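Local structure of 1-acyl-sn-glycerol-3-phosphate acyltransferase (Thermotoga maritima, 5KYM) at residues A[5-8]-A[9-13]; A[166-170]-A[171-175]. The protein catalyses transfer of an acyl chain to lysophosphatidic acid (1-acyl-sn-glycerol 3-phosphate), giving phosphatidic acid, with its active site positioned at the membrane. One frame throughout, in Å; residues are numbered along the deposited sequence.

Interaction 1. Residues A[5-8]-A[9-13]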
ATOM      1  N   ARG A   5      19.576  -7.621  18.788  1.00 71.51           N
ATOM      2  CA  ARG A   5      18.423  -8.340  18.367  1.00 71.66           C
ATOM      3  C   ARG A   5      17.813  -7.646  17.151  1.00 69.79           C
ATOM      4  O   ARG A   5      17.617  -8.260  16.089  1.00 75.91           O
ATOM      5  CB  ARG A   5      17.456  -8.433  19.537  1.00 76.84           C
ATOM      6  CG  ARG A   5      16.365  -9.428  19.354  1.00 85.87           C
ATOM      7  CD  ARG A   5      15.412  -9.350  20.542  1.00100.64           C
ATOM      8  NE  ARG A   5      14.687  -8.079  20.485  1.00111.87           N
ATOM      9  CZ  ARG A   5      13.692  -7.782  19.636  1.00113.89           C
ATOM     10  NH1 ARG A   5      13.257  -8.648  18.717  1.00111.03           N
ATOM     11  NH2 ARG A   5      13.140  -6.580  19.705  1.00119.86           N
ATOM     12  N   ASN A   6      17.564  -6.358  17.280  1.00 66.46           N
ATOM     13  CA  ASN A   6      16.960  -5.569  16.198  1.00 62.43           C
ATOM     14  C   ASN A   6      17.805  -5.561  14.958  1.00 56.54           C
ATOM     15  O   ASN A   6      17.276  -5.620  13.856  1.00 55.75           O
ATOM     16  CB  ASN A   6      16.718  -4.092  16.627  1.00 66.08           C
ATOM     17  CG  ASN A   6      15.628  -3.940  17.674  1.00 65.64           C
ATOM     18  OD1 ASN A   6      14.776  -4.853  17.932  1.00 60.89           O
ATOM     19  ND2 ASN A   6      15.648  -2.770  18.293  1.00 68.13           N
ATOM     20  N   LEU A   7      19.122  -5.424  15.126  1.00 55.28           N
ATOM     21  CA  LEU A   7      20.017  -5.403  13.966  1.00 55.79           C
ATOM     22  C   LEU A   7      20.007  -6.780  13.230  1.00 51.87           C
ATOM     23  O   LEU A   7      19.742  -6.850  12.025  1.00 53.11           O
ATOM     24  CB  LEU A   7      21.412  -4.991  14.406  1.00 59.60           C
ATOM     25  CG  LEU A   7      22.523  -5.220  13.361  1.00 64.92           C
ATOM     26  CD1 LEU A   7      22.254  -4.450  12.060  1.00 65.13           C
ATOM     27  CD2 LEU A   7      23.889  -4.908  13.983  1.00 67.00           C
ATOM     28  N   LEU A   8      20.253  -7.863  13.955  1.00 49.18           N
ATOM     29  CA  LEU A   8      20.042  -9.195  13.421  1.00 48.57           C
ATOM     30  C   LEU A   8      18.689  -9.392  12.770  1.00 46.95           C
ATOM     31  O   LEU A   8      18.594  -9.968  11.688  1.00 44.27           O
ATOM     32  CB  LEU A   8      20.201 -10.243  14.505  1.00 51.52           C
ATOM     33  CG  LEU A   8      21.640 -10.374  15.027  1.00 52.06           C
ATOM     34  CD1 LEU A   8      21.576 -11.503  16.065  1.00 53.23           C
ATOM     35  CD2 LEU A   8      22.691 -10.582  13.927  1.00 48.02           C
ATOM     36  N   LEU A   9      17.625  -8.925  13.402  1.00 46.02           N
ATOM     37  CA  LEU A   9      16.322  -8.983  12.741  1.00 44.84           C
ATOM     38  C   LEU A   9      16.359  -8.217  11.424  1.00 43.70           C
ATOM     39  O   LEU A   9      15.980  -8.738  10.381  1.00 44.76           O
ATOM     40  CB  LEU A   9      15.245  -8.437  13.616  1.00 43.89           C
ATOM     41  CG  LEU A   9      13.882  -8.432  12.994  1.00 44.18           C
ATOM     42  CD1 LEU A   9      13.384  -9.828  12.768  1.00 44.70           C
ATOM     43  CD2 LEU A   9      12.938  -7.747  13.947  1.00 46.17           C
ATOM     44  N   THR A  10      16.895  -7.015  11.460  1.00 41.85           N
ATOM     45  CA  THR A  10      17.044  -6.256  10.261  1.00 42.02           C
ATOM     46  C   THR A  10      17.787  -7.008   9.156  1.00 43.76           C
ATOM     47  O   THR A  10      17.357  -6.942   7.992  1.00 45.17           O
ATOM     48  CB  THR A  10      17.728  -4.919  10.544  1.00 42.11           C
ATOM     49  OG1 THR A  10      17.013  -4.232  11.591  1.00 41.21           O
ATOM     50  CG2 THR A  10      17.790  -4.062   9.235  1.00 41.29           C
ATOM     51  N   LEU A  11      18.866  -7.711   9.510  1.00 44.63           N
ATOM     52  CA  LEU A  11      19.656  -8.442   8.511  1.00 45.47           C
ATOM     53  C   LEU A  11      18.874  -9.605   7.931  1.00 44.77           C
ATOM     54  O   LEU A  11      18.764  -9.756   6.718  1.00 42.17           O
ATOM     55  CB  LEU A  11      20.985  -8.905   9.116  1.00 48.24           C
ATOM     56  CG  LEU A  11      21.922  -7.680   9.158  1.00 54.20           C
ATOM     57  CD1 LEU A  11      22.830  -7.503  10.379  1.00 54.42           C
ATOM     58  CD2 LEU A  11      22.731  -7.784   7.849  1.00 56.52           C
ATOM     59  N   TYR A  12      18.287 -10.382   8.825  1.00 45.72           N
ATOM     60  CA  TYR A  12      17.378 -11.457   8.479  1.00 47.34           C
ATOM     61  C   TYR A  12      16.272 -10.944   7.547  1.00 48.50           C
ATOM     62  O   TYR A  12      15.987 -11.578   6.499  1.00 47.67           O
ATOM     63  CB  TYR A  12      16.816 -12.051   9.790  1.00 48.06           C
ATOM     64  CG  TYR A  12      15.801 -13.143   9.696  1.00 49.33           C
ATOM     65  CD1 TYR A  12      16.165 -14.452   9.418  1.00 50.78           C
ATOM     66  CD2 TYR A  12      14.467 -12.878   9.994  1.00 51.70           C
ATOM     67  CE1 TYR A  12      15.201 -15.471   9.379  1.00 55.37           C
ATOM     68  CE2 TYR A  12      13.481 -13.869   9.981  1.00 54.76           C
ATOM     69  CZ  TYR A  12      13.833 -15.179   9.675  1.00 56.22           C
ATOM     70  OH  TYR A  12      12.818 -16.126   9.640  1.00 54.29           O
ATOM     71  N   PHE A  13      15.688  -9.777   7.852  1.00 47.43           N
ATOM     72  CA  PHE A  13      14.668  -9.286   6.943  1.00 47.58           C
ATOM     73  C   PHE A  13      15.207  -8.990   5.542  1.00 48.47           C
ATOM     74  O   PHE A  13      14.611  -9.434   4.573  1.00 48.58           O
ATOM     75  CB  PHE A  13      13.917  -8.070   7.475  1.00 47.64           C
ATOM     76  CG  PHE A  13      12.837  -7.593   6.553  1.00 46.50           C
ATOM     77  CD1 PHE A  13      11.611  -8.227   6.546  1.00 48.47           C
ATOM     78  CD2 PHE A  13      13.049  -6.563   5.683  1.00 44.80           C
ATOM     79  CE1 PHE A  13      10.605  -7.836   5.661  1.00 48.52           C
ATOM     80  CE2 PHE A  13      12.065  -6.158   4.816  1.00 46.16           C
ATOM     81  CZ  PHE A  13      10.845  -6.811   4.779  1.00 47.73           C
TER

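Interaction 2. Residues A[166-170]-A[171-175]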
ATOM      1  N   LEU A 166      -0.615  13.957   8.686  1.00 51.09           N
ATOM      2  CA  LEU A 166      -0.447  15.262   8.120  1.00 53.07           C
ATOM      3  C   LEU A 166      -1.685  15.628   7.324  1.00 54.90           C
ATOM      4  O   LEU A 166      -2.580  14.809   7.121  1.00 55.55           O
ATOM      5  CB  LEU A 166       0.761  15.260   7.209  1.00 54.92           C
ATOM      6  CG  LEU A 166       2.093  14.787   7.845  1.00 56.76           C
ATOM      7  CD1 LEU A 166       3.059  14.329   6.752  1.00 59.22           C
ATOM      8  CD2 LEU A 166       2.725  15.791   8.795  1.00 57.16           C
ATOM      9  N   SER A 167      -1.749  16.883   6.886  1.00 58.81           N
ATOM     10  CA  SER A 167      -2.855  17.355   6.037  1.00 60.22           C
ATOM     11  C   SER A 167      -2.839  16.671   4.704  1.00 58.75           C
ATOM     12  O   SER A 167      -1.769  16.443   4.183  1.00 63.50           O
ATOM     13  CB  SER A 167      -2.784  18.867   5.815  1.00 61.89           C
ATOM     14  OG  SER A 167      -3.297  19.548   6.930  1.00 64.49           O
ATOM     15  N   PHE A 168      -3.988  16.369   4.125  1.00 58.92           N
ATOM     16  CA  PHE A 168      -4.009  15.794   2.770  1.00 61.00           C
ATOM     17  C   PHE A 168      -3.658  16.943   1.820  1.00 60.21           C
ATOM     18  O   PHE A 168      -4.296  17.970   1.863  1.00 60.95           O
ATOM     19  CB  PHE A 168      -5.386  15.144   2.464  1.00 61.84           C
ATOM     20  CG  PHE A 168      -5.632  13.781   3.142  1.00 60.95           C
ATOM     21  CD1 PHE A 168      -4.873  13.309   4.210  1.00 61.36           C
ATOM     22  CD2 PHE A 168      -6.614  12.942   2.653  1.00 60.79           C
ATOM     23  CE1 PHE A 168      -5.093  12.059   4.772  1.00 56.94           C
ATOM     24  CE2 PHE A 168      -6.846  11.699   3.205  1.00 58.08           C
ATOM     25  CZ  PHE A 168      -6.111  11.290   4.301  1.00 58.02           C
ATOM     26  N   LYS A 169      -2.610  16.800   1.020  1.00 61.31           N
ATOM     27  CA  LYS A 169      -2.204  17.839   0.072  1.00 64.36           C
ATOM     28  C   LYS A 169      -3.425  18.222  -0.811  1.00 66.99           C
ATOM     29  O   LYS A 169      -4.280  17.400  -1.119  1.00 66.17           O
ATOM     30  CB  LYS A 169      -0.966  17.400  -0.782  1.00 64.74           C
ATOM     31  CG  LYS A 169       0.401  17.192  -0.076  1.00 67.94           C
ATOM     32  CD  LYS A 169       0.791  18.276   0.992  1.00 73.10           C
ATOM     33  CE  LYS A 169       1.818  17.800   2.058  1.00 76.38           C
ATOM     34  NZ  LYS A 169       1.363  16.902   3.232  1.00 72.14           N
ATOM     35  N   LYS A 170      -3.527  19.498  -1.170  1.00 73.00           N
ATOM     36  CA  LYS A 170      -4.593  20.013  -2.051  1.00 74.86           C
ATOM     37  C   LYS A 170      -4.508  19.301  -3.402  1.00 71.16           C
ATOM     38  O   LYS A 170      -3.445  19.001  -3.895  1.00 68.04           O
ATOM     39  CB  LYS A 170      -4.480  21.565  -2.178  1.00 83.22           C
ATOM     40  CG  LYS A 170      -5.433  22.308  -3.136  1.00 88.61           C
ATOM     41  CD  LYS A 170      -4.655  23.312  -4.015  1.00 96.59           C
ATOM     42  CE  LYS A 170      -5.488  24.475  -4.554  1.00100.63           C
ATOM     43  NZ  LYS A 170      -6.704  23.974  -5.249  1.00103.90           N
ATOM     44  N   ASP A 171      -5.658  19.031  -3.975  1.00 72.78           N
ATOM     45  CA  ASP A 171      -5.832  18.249  -5.223  1.00 73.81           C
ATOM     46  C   ASP A 171      -5.386  16.792  -5.117  1.00 68.88           C
ATOM     47  O   ASP A 171      -5.237  16.143  -6.155  1.00 69.81           O
ATOM     48  CB  ASP A 171      -5.188  18.937  -6.460  1.00 74.49           C
ATOM     49  CG  ASP A 171      -5.775  20.347  -6.752  1.00 80.18           C
ATOM     50  OD1 ASP A 171      -6.991  20.622  -6.517  1.00 81.86           O
ATOM     51  OD2 ASP A 171      -5.005  21.198  -7.251  1.00 85.33           O
ATOM     52  N   SER A 172      -5.226  16.252  -3.903  1.00 63.59           N
ATOM     53  CA  SER A 172      -4.724  14.876  -3.740  1.00 59.78           C
ATOM     54  C   SER A 172      -5.771  13.851  -4.188  1.00 60.05           C
ATOM     55  O   SER A 172      -5.452  12.905  -4.904  1.00 59.64           O
ATOM     56  CB  SER A 172      -4.207  14.618  -2.340  1.00 57.82           C
ATOM     57  OG  SER A 172      -5.143  14.877  -1.305  1.00 59.57           O
ATOM     58  N   LEU A 173      -7.039  14.097  -3.862  1.00 62.11           N
ATOM     59  CA  LEU A 173      -8.138  13.260  -4.379  1.00 62.81           C
ATOM     60  C   LEU A 173      -8.649  13.533  -5.792  1.00 61.55           C
ATOM     61  O   LEU A 173      -9.537  12.855  -6.266  1.00 63.27           O
ATOM     62  CB  LEU A 173      -9.312  13.193  -3.374  1.00 61.36           C
ATOM     63  CG  LEU A 173      -8.901  12.041  -2.442  1.00 59.95           C
ATOM     64  CD1 LEU A 173      -8.568  12.656  -1.122  1.00 61.21           C
ATOM     65  CD2 LEU A 173      -9.930  10.939  -2.382  1.00 60.48           C
ATOM     66  N   MET A 174      -8.028  14.423  -6.507  1.00 63.94           N
ATOM     67  CA  MET A 174      -8.405  14.619  -7.891  1.00 67.23           C
ATOM     68  C   MET A 174      -8.463  13.313  -8.689  1.00 66.80           C
ATOM     69  O   MET A 174      -9.330  13.215  -9.553  1.00 70.78           O
ATOM     70  CB  MET A 174      -7.492  15.642  -8.572  1.00 71.04           C
ATOM     71  CG  MET A 174      -8.115  16.236  -9.832  1.00 73.29           C
ATOM     72  SD  MET A 174      -9.722  17.058  -9.587  1.00 73.70           S
ATOM     73  CE  MET A 174      -9.301  18.470  -8.546  1.00 70.82           C
ATOM     74  N   ILE A 175      -7.669  12.273  -8.403  1.00 64.04           N
ATOM     75  CA  ILE A 175      -7.810  11.099  -9.292  1.00 62.28           C
ATOM     76  C   ILE A 175      -9.158  10.406  -9.155  1.00 59.48           C
ATOM     77  O   ILE A 175      -9.642   9.804 -10.094  1.00 60.32           O
ATOM     78  CB  ILE A 175      -6.675  10.058  -9.229  1.00 63.54           C
ATOM     79  CG1 ILE A 175      -6.703   9.293  -7.963  1.00 60.70           C
ATOM     80  CG2 ILE A 175      -5.310  10.695  -9.385  1.00 69.45           C
ATOM     81  CD1 ILE A 175      -5.703   8.185  -8.025  1.00 60.34           C
TER

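Interaction 1. Residues A[5-8]-A[9-13]
Asn6 and Thr10 meet across one turn of helix 2-34, the first of the two N-terminal helices of this membrane acyltransferase. Four backbone i to i+4 bonds join the turn: Leu9 N to Arg5 O, Thr10 N to Asn6 O, Leu11 N to Leu7 O and Tyr12 N to Leu8 O, the last the straightest at 172°. The side-chain bond falls on a carbonyl already in use. A chi1 of -53° places Thr10 OG1 beside its own backbone N. From there the hydroxyl turns back to Asn6 O at 2.7 Å, and it and Thr10 N come to that oxygen from opposite faces of the carbonyl plane. Thr10 OG1 also bonds to Phe202 N, so the buried hydroxyl ties the helix to a loop of the globular part. Leu9 packs on that side against Phe61 and Pro204, and the rings of Phe13 and Phe202 meet. Apolar contact within the turn belongs to Leu7 and Leu11, which run alongside each other from successive turns on an exposed face. A chi1 of 167° swings Leu7 CG away from its own N, and Leu7 CD1 then touches Leu11 CD1 at 3.5 Å.

Interaction 2. Residues A[166-170]-A[171-175]
Ser172 OG donates to Lys169 O at 2.7 Å, lying in the carbonyl plane with a C=O...O angle of 151°. Chi1 of 56° sets this hydroxyl between its own backbone N and carbonyl carbon, facing back across the turn. Ser172 N adds a weak bond to Lys169 O at 3.2 Å, so backbone and side chain of one residue share a single acceptor. This is a type II beta turn from Lys169 to Ser172, with Asp171 at its third position in a left-handed conformation (phi 64°), and it leads into helix 174-177. On the turn's outer side Lys170 and Asp171 run alongside each other; the lysine chain bends at chi2 and chi4 to bring Lys170 NZ to 3.6 Å from Asp171 OD1, a long salt bridge. With an alanine at Asp171 the Lys170 ammonium is likely to lose this carboxylate and be free to swing. Inward, Leu173 CD1 lies at the edge of the Phe168 ring, 4.3 Å from Phe168 CD2. Farther out, Arg227 of helix 223-243 packs on Phe168, Ser172 and Leu173, Val81 of strand 79-82 touches the Phe168 side chain, and Lys169 NZ bonds to Glu156 O.

How the interactions relate
The two contacts sit on opposite sides of the chain's centre, about 36 Å apart between centres and about 22 Å between nearest atoms, and do not touch. Interaction 1 comes first along the chain, near the start of helix 2-34, which with helix 38-59 forms the N-terminal helical pair that carries the bound lipids; the side chain of Tyr12 is about 7 Å from a bound HGX lipid. Interaction 2 follows much later, within the acyltransferase domain, in the loop after strand 151-153 and the first residues of helix 174-177, and packs against helix 223-243. They share no helix or strand. One belongs to what is probably the two-helix motif that positions the active site, the other to the alpha-beta domain.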